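Local coordinates for putative glycosyl hydrolase (Parabacteroides distasonis, PDB 4QHZ) that is a putative glycosyl hydrolase of the 3-keto-disaccharide hydrolase (DUF1080) family that binds magnesium and probably cleaves glycosidic bonds, at the interface of chains A and B. Numbering follows the deposited sequence. Chains: chain A/B, putative glycosyl hydrolase.

The interface of chains A and B. Residues chain A 139-142, 144, 153; chain B 23-30.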
loop_
_atom_site.group_PDB
_atom_site.type_symbol
_atom_site.label_atom_id
_atom_site.label_comp_id
_atom_site.label_asym_id
_atom_site.label_seq_id
_atom_site.Cartn_x
_atom_site.Cartn_y
_atom_site.Cartn_z
ATOM N N THR A 139 27.070 3.044 -15.988
ATOM C CA THR A 139 26.487 1.801 -16.463
ATOM C C THR A 139 25.005 2.057 -16.712
ATOM O O THR A 139 24.537 3.192 -16.566
ATOM C CB THR A 139 26.710 0.650 -15.450
ATOM O OG1 THR A 139 26.316 -0.601 -16.030
ATOM C CG2 THR A 139 25.930 0.889 -14.154
ATOM N N TYR A 140 24.257 1.023 -17.080
ATOM C CA TYR A 140 22.810 1.207 -17.236
ATOM C C TYR A 140 22.197 1.443 -15.858
ATOM O O TYR A 140 22.500 0.726 -14.892
ATOM C CB TYR A 140 22.130 0.055 -17.991
ATOM C CG TYR A 140 22.507 -1.368 -17.633
ATOM C CD1 TYR A 140 23.529 -2.029 -18.311
ATOM C CD2 TYR A 140 21.784 -2.083 -16.690
ATOM C CE1 TYR A 140 23.848 -3.342 -18.027
ATOM C CE2 TYR A 140 22.098 -3.402 -16.400
ATOM C CZ TYR A 140 23.131 -4.022 -17.075
ATOM O OH TYR A 140 23.443 -5.328 -16.794
ATOM N N VAL A 141 21.355 2.467 -15.774
ATOM C CA VAL A 141 20.946 3.019 -14.478
ATOM C C VAL A 141 20.026 2.083 -13.698
ATOM O O VAL A 141 20.052 2.079 -12.470
ATOM C CB VAL A 141 20.281 4.414 -14.616
ATOM C CG1 VAL A 141 21.275 5.412 -15.187
ATOM C CG2 VAL A 141 19.006 4.367 -15.466
ATOM N N ASN A 142 19.228 1.289 -14.404
ATOM C CA ASN A 142 18.367 0.301 -13.748
ATOM C C ASN A 142 19.139 -0.930 -13.267
ATOM O O ASN A 142 18.562 -1.811 -12.649
ATOM C CB ASN A 142 17.192 -0.116 -14.655
ATOM C CG ASN A 142 17.641 -0.784 -15.941
ATOM O OD1 ASN A 142 18.646 -0.405 -16.540
ATOM N ND2 ASN A 142 16.877 -1.772 -16.386
ATOM N N GLN A 144 22.529 -0.274 -11.839
ATOM C CA GLN A 144 23.674 0.269 -11.116
ATOM C C GLN A 144 23.541 -0.028 -9.616
ATOM O O GLN A 144 22.576 -0.668 -9.176
ATOM C CB GLN A 144 23.856 1.764 -11.411
ATOM C CG GLN A 144 22.952 2.724 -10.665
ATOM C CD GLN A 144 23.204 4.161 -11.090
ATOM O OE1 GLN A 144 23.072 4.495 -12.266
ATOM N NE2 GLN A 144 23.567 5.017 -10.136
ATOM N N ILE A 153 15.357 1.792 -10.524
ATOM C CA ILE A 153 16.516 2.662 -10.521
ATOM C C ILE A 153 16.684 3.258 -9.128
ATOM O O ILE A 153 15.708 3.709 -8.520
ATOM C CB ILE A 153 16.349 3.791 -11.548
ATOM C CG1 ILE A 153 16.165 3.219 -12.954
ATOM C CG2 ILE A 153 17.544 4.728 -11.530
ATOM C CD1 ILE A 153 15.556 4.198 -13.937
ATOM N N SER B 23 16.594 -4.577 -21.936
ATOM C CA SER B 23 16.216 -4.151 -20.585
ATOM C C SER B 23 17.325 -3.339 -19.903
ATOM O O SER B 23 17.441 -3.353 -18.681
ATOM C CB SER B 23 15.832 -5.360 -19.724
ATOM O OG SER B 23 16.881 -6.309 -19.655
ATOM N N GLU B 24 18.133 -2.641 -20.696
ATOM C CA GLU B 24 19.229 -1.823 -20.180
ATOM C C GLU B 24 19.029 -0.368 -20.591
ATOM O O GLU B 24 19.182 -0.019 -21.757
ATOM C CB GLU B 24 20.583 -2.370 -20.667
ATOM C CG GLU B 24 20.933 -3.686 -19.992
ATOM C CD GLU B 24 22.033 -4.487 -20.663
ATOM O OE1 GLU B 24 22.711 -3.987 -21.588
ATOM O OE2 GLU B 24 22.213 -5.651 -20.251
ATOM N N PHE B 25 18.686 0.469 -19.616
ATOM C CA PHE B 25 18.353 1.873 -19.848
ATOM C C PHE B 25 19.406 2.787 -19.230
ATOM O O PHE B 25 20.007 2.447 -18.217
ATOM C CB PHE B 25 16.967 2.165 -19.275
ATOM C CG PHE B 25 15.923 1.184 -19.739
ATOM C CD1 PHE B 25 15.482 1.201 -21.050
ATOM C CD2 PHE B 25 15.415 0.226 -18.877
ATOM C CE1 PHE B 25 14.538 0.297 -21.493
ATOM C CE2 PHE B 25 14.467 -0.688 -19.311
ATOM C CZ PHE B 25 14.029 -0.653 -20.623
ATOM N N TYR B 26 19.648 3.931 -19.866
ATOM C CA TYR B 26 20.738 4.833 -19.463
ATOM C C TYR B 26 20.233 6.188 -18.949
ATOM O O TYR B 26 21.021 7.088 -18.690
ATOM C CB TYR B 26 21.717 4.981 -20.635
ATOM C CG TYR B 26 22.397 3.661 -20.927
ATOM C CD1 TYR B 26 21.788 2.708 -21.744
ATOM C CD2 TYR B 26 23.609 3.340 -20.334
ATOM C CE1 TYR B 26 22.384 1.480 -21.979
ATOM C CE2 TYR B 26 24.219 2.123 -20.568
ATOM C CZ TYR B 26 23.603 1.192 -21.383
ATOM O OH TYR B 26 24.210 -0.021 -21.604
ATOM N N GLU B 27 18.921 6.293 -18.761
ATOM C CA GLU B 27 18.280 7.459 -18.169
ATOM C C GLU B 27 16.981 7.011 -17.526
ATOM O O GLU B 27 16.412 6.010 -17.938
ATOM C CB GLU B 27 17.965 8.527 -19.215
ATOM C CG GLU B 27 17.586 7.957 -20.573
ATOM C CD GLU B 27 16.595 8.827 -21.317
ATOM O OE1 GLU B 27 15.463 8.994 -20.813
ATOM O OE2 GLU B 27 16.942 9.335 -22.403
ATOM N N PRO B 28 16.501 7.742 -16.514
ATOM C CA PRO B 28 17.124 8.905 -15.880
ATOM C C PRO B 28 18.319 8.534 -14.990
ATOM O O PRO B 28 18.271 7.535 -14.263
ATOM C CB PRO B 28 15.989 9.494 -15.035
ATOM C CG PRO B 28 15.120 8.325 -14.710
ATOM C CD PRO B 28 15.192 7.427 -15.916
ATOM N N VAL B 29 19.364 9.354 -15.046
ATOM C CA VAL B 29 20.581 9.135 -14.275
ATOM C C VAL B 29 20.372 9.588 -12.826
ATOM O O VAL B 29 20.044 10.740 -12.592
ATOM C CB VAL B 29 21.776 9.899 -14.876
ATOM C CG1 VAL B 29 23.053 9.609 -14.096
ATOM C CG2 VAL B 29 21.962 9.536 -16.342
ATOM N N PRO B 30 20.567 8.684 -11.849
ATOM C CA PRO B 30 20.471 9.109 -10.453
ATOM C C PRO B 30 21.551 10.126 -10.096
ATOM O O PRO B 30 22.693 9.969 -10.533
ATOM C CB PRO B 30 20.697 7.813 -9.668
ATOM C CG PRO B 30 20.388 6.718 -10.625
ATOM C CD PRO B 30 20.804 7.234 -11.963
HETATM O O HOH W 1 24.153 7.816 -10.798
HETATM O O HOH W 2 24.665 -6.483 -18.777
#
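The side-chain amide of A:Asn142 is gripped at both ends by main chain of the partner: ND2 donates to B:Ser23 O at 2.8 Å, nearly straight (171° at H), with that oxygen in the amide plane. The same amide's OD1 accepts a hydrogen bond from the backbone N of B:Phe25 at 3.2 Å, the donor lying above the carbonyl plane. Asparagine suits this place because one short amide can give to and take from a main chain, and its CG, between the backbone N and the carbonyl carbon (chi1 62°), turns it toward that strip. A main-chain bond follows: A:Val141 N, at the start of 3-10 helix 141-143, donates to B:Phe25 O at 2.8 Å, nearly along the C=O axis.

Beside this, the extended B:Glu24 lies over one face of the A:Tyr140 ring, its CG 3.4 Å from the ring centroid and its carboxylate stacked 3° from parallel. A water joins the phenol OH to B:Glu24 OE2, so tyrosine offers both a flat face and a polar tip. B:Tyr26 lays the rim of one ring face against CB of A:Tyr140. An alanine in place of A:Tyr140 removes both the ring under B:Glu24 and the hydroxyl of the water bridge, and would probably loosen that end of the segment.

At the other end, the proline-rich stretch supplies rigid apolar rings: B:Pro30 CG meets A:Ile153 CG2 at 3.6 Å, its CD packs on A:Val141 CG1, and A:Gln144 reaches the same ring tip to tip. A second water links A:Gln144 NE2 to B:Pro30 O. B:Pro28, after a cis peptide bond, sets its CD against A:Ile153 CD1.

Repeated by two-fold symmetry, this docking of an N-terminal segment onto the neighbouring subunit probably helps hold the pair together, if the deposited assembly is the biological one.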